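Local coordinates for conserved hypothetical exported protein (Bacteroides fragilis, PDB 4JJA) that is of unknown function but may act as a peptidoglycan beta-N-acetylmuramidase, at residues A[178-183]-A[195-200]; A[125-130]-A[135-140]; A[186-191]-A[356-361]. All coordinates share one frame; numbering follows the deposited sequence.

Interactions 1 and 2 belong to the same parallel sheet. Each sets a helix against the strand that follows it, and those strands, 197-200 and 136-140, are neighbours. Interaction 2 is buried and mixes apolar packing with one backbone hydrogen bond at the turn; interaction 1, at the sheet's outermost strand, is partly buried and purely apolar. Interaction 3 differs in kind: 186-191 and 356-361 lie far apart in sequence and meet partly buried, through a glutamine-carboxylate bond, two waters and an edge contact of aromatic rings. Helix 176-185 connects all three, since Ala-180 packs on Ile-139, while Met-182 touches Phe-358 and Gln-361.

Interaction 1 of 3, residues A[178-183]-A[195-200]; sequences ELALMV and CDVTVI
Leu-181 and Ala-180 of helix 176-185 rest on Val-197 and Val-199 of strand 197-200, the closing half of a beta-alpha-beta crossover that leaves the neighbouring parallel strand 136-140. The 3-2-1-4-5-6 strand order of the sheet marks a Rossmann-like fold. Over these segments helix and strand run nearly antiparallel, at 159°, with their axes 9.2 Å apart at closest approach.

Leu-181 can be followed outward. Its CB stays clear of both valines. Leu-181 CG is the first atom to arrive, 4.3 Å from Val-199 CG2. There the chain forks. Leu-181 CD1 continues the extended line from CA (chi2 175°) and, of the two valines, meets Val-199 alone, 4.4 Å from Val-199 CG2. Leu-181 CD2 lies between the pair, 4.3 Å from Val-197 CG1 and 4.4 Å from Val-199 CG2. The isobutyl group therefore straddles two alternate residues of the strand, whose CB atoms point toward the helix. Ala-180 approaches from the adjacent position on the helix, and Ala-180 CB lies 4.4 Å from Val-197 CG1; the same methyl also packs on Ile-139 of strand 136-140.

The two segments together bury only 164 Å², evidence of light van der Waals packing at the sheet's margin. Thr-198, whose CB points away from the helix, hydrogen-bonds through its backbone to Ile-137 and Ile-139. The other backbone edge of this outermost strand holds a glycerol, probably from the crystallisation liquor, which hydrogen-bonds to Val-199 N and Val-197 O.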
ATOM      1  N   GLU A 178      10.664  -3.248   7.301  1.00  8.10           N
ATOM      2  CA  GLU A 178      11.196  -2.020   7.905  1.00  8.02           C
ATOM      3  C   GLU A 178      10.152  -1.313   8.725  1.00  8.29           C
ATOM      4  O   GLU A 178      10.421  -0.844   9.832  1.00  8.94           O
ATOM      5  CB  GLU A 178      11.739  -1.119   6.798  1.00  7.77           C
ATOM      6  CG  GLU A 178      12.963  -1.678   6.023  1.00  9.30           C
ATOM      7  CD  GLU A 178      13.411  -0.820   4.865  1.00  9.77           C
ATOM      8  OE1 GLU A 178      12.525  -0.280   4.149  1.00 10.76           O
ATOM      9  OE2 GLU A 178      14.652  -0.652   4.663  1.00  9.57           O
ATOM     10  N   LEU A 179       8.952  -1.170   8.160  1.00  8.41           N
ATOM     11  CA  LEU A 179       7.878  -0.500   8.834  1.00  9.28           C
ATOM     12  C   LEU A 179       7.518  -1.209  10.125  1.00  8.26           C
ATOM     13  O   LEU A 179       7.256  -0.558  11.132  1.00  9.13           O
ATOM     14  CB  LEU A 179       6.667  -0.361   7.907  1.00 10.22           C
ATOM     15  CG  LEU A 179       5.520   0.465   8.411  1.00 11.39           C
ATOM     16  CD1 LEU A 179       5.964   1.896   8.786  1.00 12.29           C
ATOM     17  CD2 LEU A 179       4.426   0.541   7.336  1.00 12.17           C
ATOM     18  N   ALA A 180       7.500  -2.539  10.129  1.00  8.68           N
ATOM     19  CA  ALA A 180       7.200  -3.289  11.344  1.00  8.54           C
ATOM     20  C   ALA A 180       8.201  -2.945  12.423  1.00  9.30           C
ATOM     21  O   ALA A 180       7.822  -2.764  13.612  1.00  9.93           O
ATOM     22  CB  ALA A 180       7.187  -4.769  11.088  1.00 10.08           C
ATOM     23  N   LEU A 181       9.481  -2.906  12.070  1.00  9.01           N
ATOM     24  CA  LEU A 181      10.504  -2.553  13.036  1.00  9.28           C
ATOM     25  C   LEU A 181      10.281  -1.159  13.616  1.00  8.68           C
ATOM     26  O   LEU A 181      10.485  -0.923  14.825  1.00  9.97           O
ATOM     27  CB  LEU A 181      11.905  -2.703  12.422  1.00 10.36           C
ATOM     28  CG  LEU A 181      12.309  -4.122  11.972  1.00 11.15           C
ATOM     29  CD1 LEU A 181      13.670  -4.140  11.273  1.00 13.53           C
ATOM     30  CD2 LEU A 181      12.277  -5.128  13.147  1.00 14.15           C
HETATM   31  N   MSE A 182       9.891  -0.221  12.762  1.00  8.92           N
HETATM   32  CA  MSE A 182       9.590   1.137  13.207  1.00  9.04           C
HETATM   33  C   MSE A 182       8.385   1.195  14.105  1.00  9.96           C
HETATM   34  O   MSE A 182       8.393   1.915  15.110  1.00 10.77           O
HETATM   35  CB  MSE A 182       9.450   2.080  12.018  1.00  9.23           C
HETATM   36  CG  MSE A 182       9.243   3.516  12.415  1.00 10.04           C
HETATM   37 SE   MSE A 182       9.423   4.654  10.825  0.75  7.30          SE
HETATM   38  CE  MSE A 182       9.856   6.311  11.776  1.00 12.65           C
ATOM     39  N   VAL A 183       7.323   0.462  13.790  1.00  9.19           N
ATOM     40  CA  VAL A 183       6.156   0.401  14.655  1.00 10.00           C
ATOM     41  C   VAL A 183       6.537  -0.055  16.060  1.00 10.70           C
ATOM     42  O   VAL A 183       6.071   0.535  17.033  1.00 11.94           O
ATOM     43  CB  VAL A 183       5.117  -0.563  14.020  1.00  9.74           C
ATOM     44  CG1 VAL A 183       4.059  -0.995  15.016  1.00 11.93           C
ATOM     45  CG2 VAL A 183       4.524   0.077  12.755  1.00 10.19           C
ATOM     46  N   CYS A 195       5.973  -6.270  19.618  1.00 16.32           N
ATOM     47  CA  CYS A 195       5.793  -7.605  19.108  1.00 16.37           C
ATOM     48  C   CYS A 195       7.149  -8.214  18.759  1.00 15.83           C
ATOM     49  O   CYS A 195       8.015  -7.543  18.176  1.00 17.11           O
ATOM     50  CB  CYS A 195       4.847  -7.523  17.880  1.00 16.64           C
ATOM     51  SG  CYS A 195       4.458  -9.081  17.117  1.00 18.95           S
ATOM     52  N   ASP A 196       7.365  -9.490  19.066  1.00 14.90           N
ATOM     53  CA  ASP A 196       8.538 -10.217  18.643  1.00 15.66           C
ATOM     54  C   ASP A 196       8.471 -10.379  17.111  1.00 14.80           C
ATOM     55  O   ASP A 196       7.621 -11.096  16.618  1.00 16.59           O
ATOM     56  CB  ASP A 196       8.564 -11.590  19.339  1.00 15.65           C
ATOM     57  CG  ASP A 196       9.839 -12.347  19.149  1.00 22.77           C
ATOM     58  OD1 ASP A 196      10.529 -12.130  18.161  1.00 23.56           O
ATOM     59  OD2 ASP A 196      10.123 -13.282  19.977  1.00 30.21           O
ATOM     60  N   VAL A 197       9.383  -9.726  16.406  1.00 13.57           N
ATOM     61  CA  VAL A 197       9.431  -9.695  14.933  1.00 13.63           C
ATOM     62  C   VAL A 197      10.809 -10.098  14.432  1.00 12.91           C
ATOM     63  O   VAL A 197      11.813  -9.562  14.876  1.00 15.97           O
ATOM     64  CB  VAL A 197       9.107  -8.264  14.378  1.00 15.00           C
ATOM     65  CG1 VAL A 197       9.324  -8.248  12.854  1.00 15.40           C
ATOM     66  CG2 VAL A 197       7.689  -7.868  14.692  1.00 15.98           C
ATOM     67  N   THR A 198      10.818 -11.028  13.503  1.00 12.57           N
ATOM     68  CA  THR A 198      12.007 -11.366  12.737  1.00 12.36           C
ATOM     69  C   THR A 198      11.705 -11.103  11.277  1.00 11.40           C
ATOM     70  O   THR A 198      10.634 -11.480  10.801  1.00 12.55           O
ATOM     71  CB  THR A 198      12.346 -12.844  12.905  1.00 13.29           C
ATOM     72  OG1 THR A 198      12.561 -13.121  14.284  1.00 17.98           O
ATOM     73  CG2 THR A 198      13.537 -13.295  12.012  1.00 16.36           C
ATOM     74  N   VAL A 199      12.592 -10.381  10.609  1.00 10.78           N
ATOM     75  CA  VAL A 199      12.472 -10.119   9.179  1.00 10.57           C
ATOM     76  C   VAL A 199      13.536 -10.927   8.432  1.00 10.31           C
ATOM     77  O   VAL A 199      14.705 -10.892   8.795  1.00 11.52           O
ATOM     78  CB  VAL A 199      12.590  -8.620   8.832  1.00 10.34           C
ATOM     79  CG1 VAL A 199      12.341  -8.427   7.346  1.00 11.40           C
ATOM     80  CG2 VAL A 199      11.680  -7.774   9.723  1.00 11.08           C
ATOM     81  N   ILE A 200      13.116 -11.633   7.377  1.00 10.12           N
ATOM     82  CA  ILE A 200      14.030 -12.215   6.394  1.00  9.63           C
ATOM     83  C   ILE A 200      14.112 -11.187   5.259  1.00  9.45           C
ATOM     84  O   ILE A 200      13.170 -11.015   4.487  1.00  9.62           O
ATOM     85  CB  ILE A 200      13.541 -13.562   5.828  1.00 10.40           C
ATOM     86  CG1 ILE A 200      13.203 -14.530   6.970  1.00 11.08           C
ATOM     87  CG2 ILE A 200      14.574 -14.124   4.842  1.00 11.77           C
ATOM     88  CD1 ILE A 200      14.368 -14.847   7.946  1.00 13.55           C
TER

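Interaction 2 of 3, residues A[125-130]-A[135-140]; sequences RLMDAC and RKILIL
CG1 of Ile-137 (chi1 -71°) and SG of Cys-130 (chi1 -74°) both stand beside the backbone N, anti to the carbonyl carbon, and meet in that position. The isoleucine then runs straight on through an extended chi2, which carries CD1 up to the last turns of the helix. Met-127 CG and Met-127 CA each lie 3.7 Å from Ile-137 CD1, and Leu-126 O is 4.0 Å from Ile-137 CD1. Cys-130 SG, 3.8 Å from Ile-137 CD1, and the cysteine CB complete the surroundings of that methyl within the contact. The selenomethionine at 127 crosses the isoleucine at about a right angle and touches it with CG, while the bend at chi3 takes the selenium end on toward helix 176-185.

Cys-130 occupies the space between isoleucine and turn. Cys-130 SG lies alongside the isoleucine stem, 3.7 Å from Ile-137 CG1, and on the arginine side is 4.0 Å from Arg-135 CB. The cysteine backbone closes the turn: Arg-135 N donates to Cys-130 O over 2.8 Å, with an N-H...O angle of 155°. This bond spans the short passage from helix to strand, where the alpha carbons of Cys-130 and Arg-135 come nearest. The arginine side chain leads away from the contact, and in the conformer described here NH2 bonds to Met-99 O.

The contact forms the second half of the beta-alpha-beta unit of strand 104-107, helix 119-132 and strand 136-140. Strand 104-107 flanks it on one side, with Leu-105 touching Leu-126 and Cys-130, and Val-107 touching Ile-137. Helix 176-185 lies against Met-127 through Ala-180, Val-183 and Asn-184, while the backbone of Ile-137 bonds to Asp-196 and Thr-198 beside strand 136-140.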
ATOM      1  N   ARG A 125      -2.497  -4.359  13.263  1.00 14.15           N
ATOM      2  CA  ARG A 125      -3.531  -5.070  14.044  0.50 14.77           C
ATOM      3  C   ARG A 125      -3.005  -6.437  14.508  1.00 14.10           C
ATOM      4  O   ARG A 125      -3.165  -6.855  15.655  1.00 15.39           O
ATOM      5  CB  ARG A 125      -4.791  -5.245  13.167  0.50 16.11           C
ATOM      6  CG  ARG A 125      -6.069  -5.688  13.879  0.50 20.36           C
ATOM      7  CD  ARG A 125      -6.931  -4.451  14.217  0.50 26.46           C
ATOM      8  NE  ARG A 125      -7.729  -4.024  13.073  0.50 31.17           N
ATOM      9  CZ  ARG A 125      -7.905  -2.757  12.692  0.50 32.86           C
ATOM     10  NH1 ARG A 125      -7.326  -1.767  13.365  0.50 34.77           N
ATOM     11  NH2 ARG A 125      -8.652  -2.483  11.632  0.50 34.09           N
ATOM     12  N   LEU A 126      -2.390  -7.166  13.579  1.00 13.07           N
ATOM     13  CA  LEU A 126      -1.862  -8.470  13.885  1.00 12.96           C
ATOM     14  C   LEU A 126      -0.654  -8.394  14.821  1.00 12.89           C
ATOM     15  O   LEU A 126      -0.504  -9.256  15.703  1.00 13.66           O
ATOM     16  CB  LEU A 126      -1.498  -9.156  12.588  1.00 14.27           C
ATOM     17  CG  LEU A 126      -2.697  -9.605  11.752  1.00 17.03           C
ATOM     18  CD1 LEU A 126      -2.227  -9.980  10.349  1.00 17.87           C
ATOM     19  CD2 LEU A 126      -3.400 -10.797  12.451  1.00 20.17           C
HETATM   20  N   MSE A 127       0.177  -7.368  14.672  1.00 11.84           N
HETATM   21  CA  MSE A 127       1.280  -7.162  15.601  1.00 13.21           C
HETATM   22  C   MSE A 127       0.767  -6.915  17.009  1.00 14.66           C
HETATM   23  O   MSE A 127       1.349  -7.405  17.978  1.00 15.15           O
HETATM   24  CB  MSE A 127       2.152  -5.979  15.167  1.00 12.97           C
HETATM   25  CG  MSE A 127       2.995  -6.284  13.937  1.00 11.74           C
HETATM   26 SE   MSE A 127       3.957  -4.708  13.328  0.75 10.21          SE
HETATM   27  CE  MSE A 127       5.173  -4.583  14.795  1.00 13.89           C
ATOM     28  N   ASP A 128      -0.278  -6.101  17.110  1.00 14.80           N
ATOM     29  CA  ASP A 128      -0.862  -5.815  18.434  1.00 16.23           C
ATOM     30  C   ASP A 128      -1.373  -7.117  19.113  1.00 16.53           C
ATOM     31  O   ASP A 128      -1.066  -7.381  20.264  1.00 17.02           O
ATOM     32  CB  ASP A 128      -1.978  -4.823  18.265  1.00 17.98           C
ATOM     33  CG  ASP A 128      -2.505  -4.289  19.581  1.00 24.59           C
ATOM     34  OD1 ASP A 128      -1.669  -3.913  20.426  1.00 30.52           O
ATOM     35  OD2 ASP A 128      -3.734  -4.134  19.646  1.00 32.65           O
ATOM     36  N   ALA A 129      -2.057  -7.929  18.323  1.00 15.61           N
ATOM     37  CA  ALA A 129      -2.599  -9.199  18.811  1.00 16.46           C
ATOM     38  C   ALA A 129      -1.469 -10.137  19.179  1.00 15.69           C
ATOM     39  O   ALA A 129      -1.487 -10.790  20.217  1.00 17.66           O
ATOM     40  CB  ALA A 129      -3.528  -9.805  17.806  1.00 16.83           C
ATOM     41  N   CYS A 130      -0.476 -10.257  18.309  1.00 14.87           N
ATOM     42  CA  CYS A 130       0.650 -11.124  18.596  1.00 15.59           C
ATOM     43  C   CYS A 130       1.425 -10.677  19.833  1.00 16.72           C
ATOM     44  O   CYS A 130       1.856 -11.520  20.637  1.00 18.40           O
ATOM     45  CB  CYS A 130       1.540 -11.256  17.356  1.00 15.34           C
ATOM     46  SG  CYS A 130       0.874 -12.301  16.011  1.00 17.41           S
ATOM     47  N   ARG A 135       2.937 -14.151  20.672  1.00 18.84           N
ATOM     48  CA  ARG A 135       3.265 -14.909  19.468  0.50 17.81           C
ATOM     49  C   ARG A 135       4.315 -14.172  18.649  1.00 17.51           C
ATOM     50  O   ARG A 135       4.366 -12.945  18.658  1.00 19.84           O
ATOM     51  CB  ARG A 135       2.022 -15.130  18.621  0.50 17.38           C
ATOM     52  CG  ARG A 135       0.876 -15.621  19.467  0.50 15.79           C
ATOM     53  CD  ARG A 135       1.286 -16.880  20.185  0.50 14.24           C
ATOM     54  NE  ARG A 135       0.107 -17.627  20.533  0.50 14.86           N
ATOM     55  CZ  ARG A 135       0.120 -18.768  21.206  0.50 17.67           C
ATOM     56  NH1 ARG A 135       1.250 -19.270  21.647  0.50 18.65           N
ATOM     57  NH2 ARG A 135      -1.015 -19.394  21.442  0.50 19.22           N
ATOM     58  N   LYS A 136       5.144 -14.925  17.955  1.00 17.35           N
ATOM     59  CA  LYS A 136       6.188 -14.362  17.118  1.00 17.19           C
ATOM     60  C   LYS A 136       5.632 -14.080  15.729  1.00 15.00           C
ATOM     61  O   LYS A 136       4.778 -14.774  15.231  1.00 14.84           O
ATOM     62  CB  LYS A 136       7.321 -15.342  16.965  1.00 19.88           C
ATOM     63  CG  LYS A 136       8.074 -15.709  18.228  1.00 26.70           C
ATOM     64  CD  LYS A 136       9.241 -16.651  17.853  1.00 30.69           C
ATOM     65  CE  LYS A 136       8.794 -18.086  17.556  1.00 34.74           C
ATOM     66  N   ILE A 137       6.130 -13.002  15.122  1.00 13.01           N
ATOM     67  CA  ILE A 137       5.888 -12.711  13.706  1.00 12.85           C
ATOM     68  C   ILE A 137       7.190 -12.864  12.928  1.00 12.23           C
ATOM     69  O   ILE A 137       8.260 -12.399  13.324  1.00 13.69           O
ATOM     70  CB  ILE A 137       5.260 -11.316  13.532  1.00 12.84           C
ATOM     71  CG1 ILE A 137       3.813 -11.332  14.035  1.00 15.27           C
ATOM     72  CG2 ILE A 137       5.362 -10.857  12.062  1.00 15.60           C
ATOM     73  CD1 ILE A 137       3.075  -9.981  13.974  1.00 18.00           C
ATOM     74  N   LEU A 138       7.065 -13.540  11.803  1.00 11.14           N
ATOM     75  CA  LEU A 138       8.135 -13.689  10.827  1.00 10.90           C
ATOM     76  C   LEU A 138       7.677 -12.965   9.554  1.00  9.91           C
ATOM     77  O   LEU A 138       6.697 -13.338   8.959  1.00 12.17           O
ATOM     78  CB  LEU A 138       8.364 -15.174  10.537  1.00 11.70           C
ATOM     79  CG  LEU A 138       9.413 -15.486   9.469  1.00 12.41           C
ATOM     80  CD1 LEU A 138      10.813 -15.110   9.920  1.00 14.69           C
ATOM     81  CD2 LEU A 138       9.374 -16.969   9.076  1.00 14.17           C
ATOM     82  N   ILE A 139       8.422 -11.941   9.132  1.00  9.52           N
ATOM     83  CA  ILE A 139       8.099 -11.213   7.910  1.00  9.20           C
ATOM     84  C   ILE A 139       9.070 -11.656   6.815  1.00  9.23           C
ATOM     85  O   ILE A 139      10.302 -11.541   6.952  1.00  9.95           O
ATOM     86  CB  ILE A 139       8.188  -9.688   8.105  1.00  9.42           C
ATOM     87  CG1 ILE A 139       7.236  -9.262   9.254  1.00 11.03           C
ATOM     88  CG2 ILE A 139       7.910  -8.968   6.738  1.00  9.86           C
ATOM     89  CD1 ILE A 139       7.313  -7.801   9.609  1.00 11.19           C
ATOM     90  N   LEU A 140       8.515 -12.207   5.738  1.00  8.73           N
ATOM     91  CA  LEU A 140       9.291 -12.594   4.544  1.00  9.78           C
ATOM     92  C   LEU A 140       9.242 -11.375   3.650  1.00  8.50           C
ATOM     93  O   LEU A 140       8.198 -11.103   3.023  1.00  9.69           O
ATOM     94  CB  LEU A 140       8.684 -13.855   3.929  1.00 10.08           C
ATOM     95  CG  LEU A 140       8.634 -15.057   4.857  1.00 10.21           C
ATOM     96  CD1 LEU A 140       7.955 -16.210   4.110  1.00 11.83           C
ATOM     97  CD2 LEU A 140      10.010 -15.434   5.433  1.00 12.62           C
TER

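Interaction 3 of 3, residues A[186-191]-A[356-361]; sequences ERWLPS and ERFKIQ
Glu-186 and Gln-361, with CA atoms 9.1 Å apart, face each other where the chain leaves helix 176-185, the positive phi of Arg-187 and two bonds back into the last turn making a Schellman motif. With CG anti to the backbone N (chi1 -168°) and the chain extended beyond it, the Gln-361 amide reaches across to the glutamate. Gln-361 NE2 donates to Glu-186 OE1 over 2.9 Å and nearly straight, at 165°. The acceptor lies in the amide plane of the glutamine, but the donor meets the carboxylate from above, 52° out of its plane; the two flat groups are almost perpendicular.

The loop belongs to the Rossmann-like region matching the NamZ N-terminal family and helix 352-362 to that matching the C-terminal one, so the contact links the two parts of the chain. Two waters extend the junction. One donates both to Glu-186 OE2, at 3.2 Å, and to Gln-361 O, at 2.8 Å, while OE2 also bonds to Tyr-365 OH. The other lies in the plane of the Trp-188 indole and accepts from both Trp-188 NE1 and Gln-361 NE2.

Glu-186 CB sits 3.5 Å above one face of that indole, near its rim. Trp-188 CH2 meets Phe-358 CE1 edge against edge at 4.5 Å, and Met-182 of helix 176-185 packs against both rings.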
ATOM      1  N   GLU A 186       9.136   2.869  17.685  1.00 12.25           N
ATOM      2  CA  GLU A 186       8.478   4.135  17.945  1.00 13.17           C
ATOM      3  C   GLU A 186       7.236   4.010  18.817  1.00 13.83           C
ATOM      4  O   GLU A 186       6.586   5.018  19.080  1.00 15.76           O
ATOM      5  CB  GLU A 186       8.142   4.841  16.606  1.00 13.66           C
ATOM      6  CG  GLU A 186       9.321   5.149  15.764  1.00 13.40           C
ATOM      7  CD  GLU A 186      10.340   6.092  16.398  1.00 16.40           C
ATOM      8  OE1 GLU A 186       9.977   7.231  16.698  1.00 19.75           O
ATOM      9  OE2 GLU A 186      11.506   5.687  16.584  1.00 18.55           O
ATOM     10  N   ARG A 187       6.915   2.797  19.249  1.00 14.02           N
ATOM     11  CA  ARG A 187       5.767   2.498  20.101  1.00 14.27           C
ATOM     12  C   ARG A 187       4.461   2.939  19.487  1.00 14.46           C
ATOM     13  O   ARG A 187       3.639   3.642  20.111  1.00 16.36           O
ATOM     14  CB  ARG A 187       5.930   2.992  21.558  1.00 15.75           C
ATOM     15  CG  ARG A 187       7.038   2.323  22.246  1.00 16.07           C
ATOM     16  CD  ARG A 187       6.740   0.811  22.416  1.00 16.01           C
ATOM     17  NE  ARG A 187       7.647   0.257  23.418  1.00 17.36           N
ATOM     18  CZ  ARG A 187       8.896  -0.107  23.172  1.00 15.97           C
ATOM     19  NH1 ARG A 187       9.419  -0.003  21.937  1.00 17.74           N
ATOM     20  NH2 ARG A 187       9.634  -0.584  24.181  1.00 16.63           N
ATOM     21  N   TRP A 188       4.241   2.481  18.260  1.00 14.08           N
ATOM     22  CA  TRP A 188       3.014   2.789  17.546  1.00 13.36           C
ATOM     23  C   TRP A 188       1.916   1.730  17.703  1.00 14.79           C
ATOM     24  O   TRP A 188       0.805   1.928  17.213  1.00 17.13           O
ATOM     25  CB  TRP A 188       3.351   3.006  16.068  1.00 12.60           C
ATOM     26  CG  TRP A 188       4.097   4.253  15.771  1.00 13.85           C
ATOM     27  CD1 TRP A 188       4.251   5.336  16.566  1.00 17.02           C
ATOM     28  CD2 TRP A 188       4.778   4.564  14.561  1.00 12.51           C
ATOM     29  NE1 TRP A 188       5.014   6.283  15.940  1.00 14.84           N
ATOM     30  CE2 TRP A 188       5.325   5.837  14.688  1.00 13.47           C
ATOM     31  CE3 TRP A 188       4.980   3.885  13.371  1.00 12.62           C
ATOM     32  CZ2 TRP A 188       6.034   6.436  13.652  1.00 13.84           C
ATOM     33  CZ3 TRP A 188       5.666   4.456  12.372  1.00 12.91           C
ATOM     34  CH2 TRP A 188       6.184   5.725  12.499  1.00 13.15           C
ATOM     35  N   LEU A 189       2.180   0.618  18.391  1.00 15.77           N
ATOM     36  CA  LEU A 189       1.100  -0.288  18.750  1.00 17.11           C
ATOM     37  C   LEU A 189       0.253   0.262  19.909  1.00 21.11           C
ATOM     38  O   LEU A 189       0.773   0.941  20.768  1.00 20.56           O
ATOM     39  CB  LEU A 189       1.641  -1.684  19.136  1.00 16.01           C
ATOM     40  CG  LEU A 189       2.402  -2.473  18.074  1.00 15.41           C
ATOM     41  CD1 LEU A 189       2.840  -3.811  18.610  1.00 17.72           C
ATOM     42  CD2 LEU A 189       1.550  -2.620  16.808  1.00 17.08           C
ATOM     43  N   PRO A 190      -1.036  -0.121  19.990  1.00 24.33           N
ATOM     44  CA  PRO A 190      -1.841   0.140  21.236  1.00 26.94           C
ATOM     45  C   PRO A 190      -1.248  -0.366  22.543  1.00 29.55           C
ATOM     46  O   PRO A 190      -0.623  -1.428  22.593  1.00 31.31           O
ATOM     47  CB  PRO A 190      -3.110  -0.651  20.970  1.00 26.80           C
ATOM     48  CG  PRO A 190      -3.259  -0.640  19.515  1.00 25.53           C
ATOM     49  CD  PRO A 190      -1.839  -0.754  18.939  1.00 24.33           C
ATOM     50  N   SER A 191      -1.471   0.373  23.629  1.00 32.42           N
ATOM     51  CA  SER A 191      -0.961  -0.005  24.959  1.00 34.51           C
ATOM     52  C   SER A 191       0.554  -0.161  24.911  1.00 34.75           C
ATOM     53  O   SER A 191       1.160  -0.776  25.792  1.00 36.61           O
ATOM     54  CB  SER A 191      -1.614  -1.310  25.484  1.00 35.39           C
ATOM     55  OG  SER A 191      -2.996  -1.133  25.770  1.00 38.55           O
ATOM     56  N   GLU A 356      12.256  15.416   5.341  0.50 11.15           N
ATOM     57  CA  GLU A 356      13.638  15.395   5.885  0.50 11.74           C
ATOM     58  C   GLU A 356      13.647  14.721   7.235  0.50 12.00           C
ATOM     59  O   GLU A 356      14.416  13.785   7.479  0.50 13.10           O
ATOM     60  CB  GLU A 356      14.183  16.826   6.035  0.50 10.96           C
ATOM     61  CG  GLU A 356      14.486  17.440   4.664  0.50 11.44           C
ATOM     62  CD  GLU A 356      14.928  18.912   4.686  0.50 15.14           C
ATOM     63  OE1 GLU A 356      14.994  19.573   5.746  0.50 19.14           O
ATOM     64  OE2 GLU A 356      15.162  19.414   3.579  0.50 19.58           O
ATOM     65  N   ARG A 357      12.774  15.190   8.101  1.00 12.42           N
ATOM     66  CA  ARG A 357      12.698  14.668   9.452  1.00 12.14           C
ATOM     67  C   ARG A 357      12.297  13.212   9.491  1.00 12.33           C
ATOM     68  O   ARG A 357      12.869  12.454  10.278  1.00 12.88           O
ATOM     69  CB  ARG A 357      11.699  15.446  10.308  1.00 13.67           C
ATOM     70  CG  ARG A 357      12.181  16.888  10.705  1.00 16.17           C
ATOM     71  CD  ARG A 357      11.196  17.645  11.633  1.00 18.44           C
ATOM     72  NE  ARG A 357       9.926  18.052  11.042  1.00 21.22           N
ATOM     73  CZ  ARG A 357       9.670  19.240  10.484  1.00 21.59           C
ATOM     74  NH1 ARG A 357      10.612  20.176  10.452  1.00 23.67           N
ATOM     75  NH2 ARG A 357       8.464  19.480   9.965  1.00 23.93           N
ATOM     76  N   PHE A 358      11.378  12.815   8.629  1.00 10.65           N
ATOM     77  CA  PHE A 358      11.012  11.391   8.617  1.00  9.94           C
ATOM     78  C   PHE A 358      12.157  10.501   8.151  1.00 10.49           C
ATOM     79  O   PHE A 358      12.320   9.394   8.648  1.00 10.38           O
ATOM     80  CB  PHE A 358       9.765  11.168   7.761  1.00 10.07           C
ATOM     81  CG  PHE A 358       9.235   9.770   7.915  1.00  8.68           C
ATOM     82  CD1 PHE A 358       8.546   9.417   9.048  1.00 10.52           C
ATOM     83  CD2 PHE A 358       9.421   8.798   6.953  1.00  8.87           C
ATOM     84  CE1 PHE A 358       8.066   8.088   9.211  1.00  9.87           C
ATOM     85  CE2 PHE A 358       8.971   7.497   7.115  1.00  9.29           C
ATOM     86  CZ  PHE A 358       8.269   7.177   8.245  1.00  9.28           C
ATOM     87  N   LYS A 359      12.950  10.987   7.188  1.00 11.21           N
ATOM     88  CA  LYS A 359      14.090  10.209   6.714  1.00 11.81           C
ATOM     89  C   LYS A 359      15.083   9.962   7.831  1.00 12.45           C
ATOM     90  O   LYS A 359      15.709   8.916   7.910  1.00 13.58           O
ATOM     91  CB  LYS A 359      14.757  10.898   5.534  1.00 12.33           C
ATOM     92  CG  LYS A 359      13.944  10.790   4.264  1.00 12.78           C
ATOM     93  CD  LYS A 359      14.703  11.516   3.138  1.00 16.31           C
ATOM     94  CE  LYS A 359      14.052  11.518   1.789  1.00 15.93           C
ATOM     95  NZ  LYS A 359      14.849  12.288   0.739  1.00 19.95           N
ATOM     96  N   ILE A 360      15.224  10.925   8.738  1.00 12.53           N
ATOM     97  CA  ILE A 360      16.058  10.745   9.946  0.50 13.63           C
ATOM     98  C   ILE A 360      15.417   9.773  10.913  1.00 13.98           C
ATOM     99  O   ILE A 360      16.057   8.848  11.433  1.00 14.20           O
ATOM    100  CB  ILE A 360      16.330  12.087  10.653  0.50 14.74           C
ATOM    101  CG1 ILE A 360      17.346  12.860   9.823  0.50 15.61           C
ATOM    102  CG2 ILE A 360      16.824  11.854  12.111  0.50 15.35           C
ATOM    103  CD1 ILE A 360      17.262  14.380   9.964  0.50 15.98           C
ATOM    104  N   GLN A 361      14.140   9.959  11.144  1.00 12.54           N
ATOM    105  CA  GLN A 361      13.414   9.153  12.129  1.00 12.25           C
ATOM    106  C   GLN A 361      13.423   7.684  11.733  1.00 11.60           C
ATOM    107  O   GLN A 361      13.479   6.803  12.596  1.00 12.67           O
ATOM    108  CB  GLN A 361      11.959   9.652  12.295  1.00 12.59           C
ATOM    109  CG  GLN A 361      11.189   9.101  13.471  1.00 14.00           C
ATOM    110  CD  GLN A 361       9.718   9.401  13.472  1.00 16.52           C
ATOM    111  OE1 GLN A 361       9.173  10.057  12.585  1.00 17.60           O
ATOM    112  NE2 GLN A 361       9.056   8.950  14.522  1.00 17.32           N
TER
HETATM  113  O   HOH W   1      14.054   7.148  15.297  1.00 22.21           O
HETATM  114  O   HOH W   2       6.239   9.257  16.075  1.00 32.41           O